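PDB 2W9X: acetylxylan esterase / glucomannan deacetylase from Cellvibrio japonicus, which removes acetyl groups from plant cell wall polysaccharides, deacetylating xylan and, with a large preference, glucomannan. Local coordinates for residues L66-F77 against V88-V99. Sequence-based numbering, arbitrary orientation.
Sequences LTLKFDDDQNIF and VINKPGKVDYPV
Phe-70 and Pro-92 meet where the two antiparallel sheets of the N-terminal beta sandwich of this CE2 esterase are joined, both segments passing from one sheet to the other. Pro-92 CG sits 3.6 Å from the centroid of the Phe-70 ring and 16° off its normal, which defines a CH-pi contact over the face. Phe-70 lies on the inward side of its strand, and chi1 -79°, with CG anti to the carbonyl carbon, turns the ring against Pro-92. There Tyr-97 CB touches the ring edge in plane, 3.8 Å from Phe-70 CE2, while Ile-89 CG2 approaches the same side chain obliquely; Leu-111 of strand 108-113 also packs against it.

Backbone pairing shows the two segments bonded to each other in both sheets. Strands 67-72 and 95-98 run antiparallel, their axes at 152°, with Leu-68 N to Tyr-97 O at 2.9 Å and Tyr-97 N to Leu-68 O at 2.6 Å; Phe-77 and Ile-89 exchange a second reciprocal pair in the other sheet. Between them, Asp-72 and Gly-93 bond in both directions, and the register shifts by one residue before Ile-76. The positive phi of Gly-93, which favours glycine, comes just before the corner at Lys-94.

On the outer face, Lys-69 bends at chi3 and chi4 to bring NZ 2.8 Å from Asp-96 OD2, a salt bridge on the syn lone pair of that oxygen. Asp-71 instead pairs with Arg-123 on strand 122-128.

The loop is shaped by Asp-72, whose OD2 bonds to Tyr-50 OH; its OD1 closes an Asx turn by receiving Gln-74 N at 2.8 Å, nearly along the C-O axis, and an Asx motif by receiving Asn-75 N at 3.0 Å from above the carboxylate plane.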
# COMPACT_ATOMS: atom_id res chain seq x y z
N LEU B 66 38.26 15.85 -22.51
CA LEU B 66 37.95 15.15 -21.27
C LEU B 66 38.70 13.82 -21.17
O LEU B 66 38.80 13.07 -22.15
CB LEU B 66 36.44 14.92 -21.14
CG LEU B 66 35.83 14.47 -19.81
CD1 LEU B 66 35.95 15.56 -18.73
CD2 LEU B 66 34.38 14.08 -20.01
N THR B 67 39.24 13.54 -19.99
CA THR B 67 39.85 12.24 -19.71
C THR B 67 39.21 11.67 -18.44
O THR B 67 38.98 12.38 -17.45
CB THR B 67 41.38 12.35 -19.54
OG1 THR B 67 41.98 12.73 -20.78
CG2 THR B 67 42.00 11.02 -19.09
N LEU B 68 38.92 10.38 -18.50
CA LEU B 68 38.47 9.63 -17.35
C LEU B 68 39.64 8.79 -16.86
O LEU B 68 40.22 8.03 -17.63
CB LEU B 68 37.30 8.73 -17.72
CG LEU B 68 35.86 9.27 -17.77
CD1 LEU B 68 35.63 10.30 -18.87
CD2 LEU B 68 34.93 8.09 -17.98
N LYS B 69 40.00 8.96 -15.58
CA LYS B 69 41.03 8.13 -14.97
C LYS B 69 40.37 6.97 -14.26
O LYS B 69 39.56 7.16 -13.35
CB LYS B 69 41.86 8.94 -13.96
CG LYS B 69 42.77 10.00 -14.55
CD LYS B 69 43.69 10.55 -13.47
CE LYS B 69 45.00 9.76 -13.35
NZ LYS B 69 46.04 10.20 -14.32
N PHE B 70 40.74 5.76 -14.68
CA PHE B 70 40.17 4.53 -14.12
C PHE B 70 41.20 3.76 -13.31
O PHE B 70 42.39 3.81 -13.60
CB PHE B 70 39.72 3.60 -15.25
CG PHE B 70 38.40 3.95 -15.86
CD1 PHE B 70 37.21 3.68 -15.20
CD2 PHE B 70 38.35 4.48 -17.15
CE1 PHE B 70 35.98 3.98 -15.79
CE2 PHE B 70 37.13 4.78 -17.76
CZ PHE B 70 35.95 4.53 -17.08
N ASP B 71 40.73 3.03 -12.30
CA ASP B 71 41.45 1.89 -11.74
C ASP B 71 40.42 0.80 -11.48
O ASP B 71 40.00 0.56 -10.33
CB ASP B 71 42.23 2.25 -10.46
CG ASP B 71 43.21 1.15 -10.04
OD1 ASP B 71 43.56 0.28 -10.87
OD2 ASP B 71 43.65 1.14 -8.87
N ASP B 72 39.98 0.17 -12.56
CA ASP B 72 38.88 -0.78 -12.51
C ASP B 72 38.95 -1.82 -13.64
O ASP B 72 38.61 -1.52 -14.79
CB ASP B 72 37.54 -0.01 -12.56
CG ASP B 72 36.34 -0.87 -12.20
OD1 ASP B 72 36.39 -2.11 -12.36
OD2 ASP B 72 35.33 -0.30 -11.74
N ASP B 73 39.41 -3.02 -13.30
CA ASP B 73 39.38 -4.15 -14.23
C ASP B 73 38.27 -5.15 -13.88
O ASP B 73 38.32 -6.31 -14.27
CB ASP B 73 40.75 -4.85 -14.28
CG ASP B 73 41.08 -5.62 -13.00
OD1 ASP B 73 40.40 -5.41 -11.97
OD2 ASP B 73 42.03 -6.43 -13.02
N GLN B 74 37.27 -4.68 -13.13
CA GLN B 74 36.21 -5.55 -12.62
C GLN B 74 34.87 -5.30 -13.30
O GLN B 74 34.07 -6.21 -13.40
CB GLN B 74 36.05 -5.35 -11.11
CG GLN B 74 37.24 -5.82 -10.27
CD GLN B 74 37.46 -7.31 -10.39
OE1 GLN B 74 36.56 -8.10 -10.13
NE2 GLN B 74 38.66 -7.70 -10.79
N ASN B 75 34.65 -4.08 -13.76
CA ASN B 75 33.35 -3.67 -14.29
C ASN B 75 33.31 -3.36 -15.78
O ASN B 75 34.31 -2.99 -16.38
CB ASN B 75 32.85 -2.44 -13.53
CG ASN B 75 32.53 -2.74 -12.10
OD1 ASN B 75 33.25 -2.31 -11.18
ND2 ASN B 75 31.47 -3.50 -11.89
N ILE B 76 32.12 -3.52 -16.36
CA ILE B 76 31.79 -2.88 -17.63
C ILE B 76 31.03 -1.61 -17.27
O ILE B 76 30.24 -1.60 -16.32
CB ILE B 76 30.92 -3.79 -18.55
CG1 ILE B 76 31.51 -5.20 -18.68
CG2 ILE B 76 30.75 -3.14 -19.94
CD1 ILE B 76 30.62 -6.21 -19.47
N PHE B 77 31.30 -0.53 -18.02
CA PHE B 77 30.66 0.76 -17.82
C PHE B 77 30.04 1.19 -19.12
O PHE B 77 30.46 0.76 -20.19
CB PHE B 77 31.69 1.85 -17.47
CG PHE B 77 32.41 1.64 -16.17
CD1 PHE B 77 31.93 2.23 -15.00
CD2 PHE B 77 33.58 0.89 -16.12
CE1 PHE B 77 32.60 2.05 -13.78
CE2 PHE B 77 34.26 0.71 -14.92
CZ PHE B 77 33.77 1.29 -13.75
N VAL B 88 30.30 1.84 -24.63
CA VAL B 88 30.73 0.78 -23.71
C VAL B 88 32.22 0.89 -23.34
O VAL B 88 33.09 1.00 -24.22
CB VAL B 88 30.43 -0.63 -24.29
CG1 VAL B 88 30.98 -1.73 -23.39
CG2 VAL B 88 28.94 -0.82 -24.46
N ILE B 89 32.51 0.87 -22.04
CA ILE B 89 33.88 0.78 -21.54
C ILE B 89 34.03 -0.47 -20.68
O ILE B 89 33.50 -0.56 -19.57
CB ILE B 89 34.29 2.06 -20.77
CG1 ILE B 89 34.06 3.30 -21.65
CG2 ILE B 89 35.75 1.98 -20.36
CD1 ILE B 89 33.96 4.60 -20.86
N ASN B 90 34.76 -1.44 -21.21
CA ASN B 90 34.81 -2.80 -20.68
C ASN B 90 36.09 -3.10 -19.91
O ASN B 90 37.15 -3.26 -20.51
CB ASN B 90 34.64 -3.78 -21.86
CG ASN B 90 34.46 -5.22 -21.41
OD1 ASN B 90 35.20 -5.72 -20.56
ND2 ASN B 90 33.48 -5.90 -22.00
N LYS B 91 35.99 -3.21 -18.58
CA LYS B 91 37.17 -3.44 -17.73
C LYS B 91 38.39 -2.62 -18.17
O LYS B 91 39.43 -3.19 -18.55
CB LYS B 91 37.52 -4.93 -17.68
CG LYS B 91 36.45 -5.80 -17.11
CD LYS B 91 36.89 -7.24 -17.09
CE LYS B 91 35.91 -8.07 -16.30
NZ LYS B 91 36.36 -9.46 -16.12
N PRO B 92 38.29 -1.28 -18.12
CA PRO B 92 39.36 -0.40 -18.59
C PRO B 92 40.70 -0.61 -17.86
O PRO B 92 41.76 -0.36 -18.43
CB PRO B 92 38.82 1.00 -18.28
CG PRO B 92 37.81 0.78 -17.19
CD PRO B 92 37.15 -0.50 -17.60
N GLY B 93 40.64 -1.07 -16.61
CA GLY B 93 41.83 -1.30 -15.80
C GLY B 93 42.40 -0.01 -15.22
O GLY B 93 41.66 0.93 -14.94
N LYS B 94 43.72 0.01 -15.04
CA LYS B 94 44.41 1.20 -14.57
C LYS B 94 44.88 2.00 -15.78
O LYS B 94 45.98 1.80 -16.27
CB LYS B 94 45.60 0.81 -13.68
CG LYS B 94 46.21 1.95 -12.88
CD LYS B 94 47.13 1.40 -11.80
CE LYS B 94 47.33 2.42 -10.69
NZ LYS B 94 48.29 1.91 -9.66
N VAL B 95 44.01 2.88 -16.27
CA VAL B 95 44.28 3.66 -17.48
C VAL B 95 43.67 5.06 -17.42
O VAL B 95 42.77 5.34 -16.62
CB VAL B 95 43.76 2.97 -18.79
CG1 VAL B 95 44.51 1.66 -19.07
CG2 VAL B 95 42.24 2.74 -18.74
N ASP B 96 44.19 5.93 -18.29
CA ASP B 96 43.54 7.20 -18.61
C ASP B 96 42.77 7.03 -19.91
O ASP B 96 43.34 6.70 -20.96
CB ASP B 96 44.57 8.32 -18.73
CG ASP B 96 45.29 8.59 -17.42
OD1 ASP B 96 46.00 7.68 -16.93
OD2 ASP B 96 45.14 9.71 -16.89
N TYR B 97 41.46 7.26 -19.83
CA TYR B 97 40.55 7.02 -20.95
C TYR B 97 40.18 8.33 -21.65
O TYR B 97 39.51 9.17 -21.06
CB TYR B 97 39.30 6.27 -20.45
CG TYR B 97 38.29 5.99 -21.53
CD1 TYR B 97 37.34 6.94 -21.88
CD2 TYR B 97 38.28 4.77 -22.21
CE1 TYR B 97 36.42 6.70 -22.88
CE2 TYR B 97 37.35 4.51 -23.21
CZ TYR B 97 36.42 5.49 -23.53
OH TYR B 97 35.49 5.28 -24.52
N PRO B 98 40.60 8.49 -22.93
CA PRO B 98 40.27 9.68 -23.71
C PRO B 98 38.90 9.58 -24.39
O PRO B 98 38.58 8.54 -24.98
CB PRO B 98 41.41 9.76 -24.74
CG PRO B 98 42.18 8.44 -24.63
CD PRO B 98 41.42 7.54 -23.70
N VAL B 99 38.11 10.65 -24.32
CA VAL B 99 36.71 10.59 -24.74
C VAL B 99 36.53 10.72 -26.26
O VAL B 99 37.41 11.20 -26.97
CB VAL B 99 35.85 11.65 -23.98
CG1 VAL B 99 34.43 11.70 -24.52
CG2 VAL B 99 35.82 11.33 -22.49
O HOH W 1 39.23 -9.03 -14.91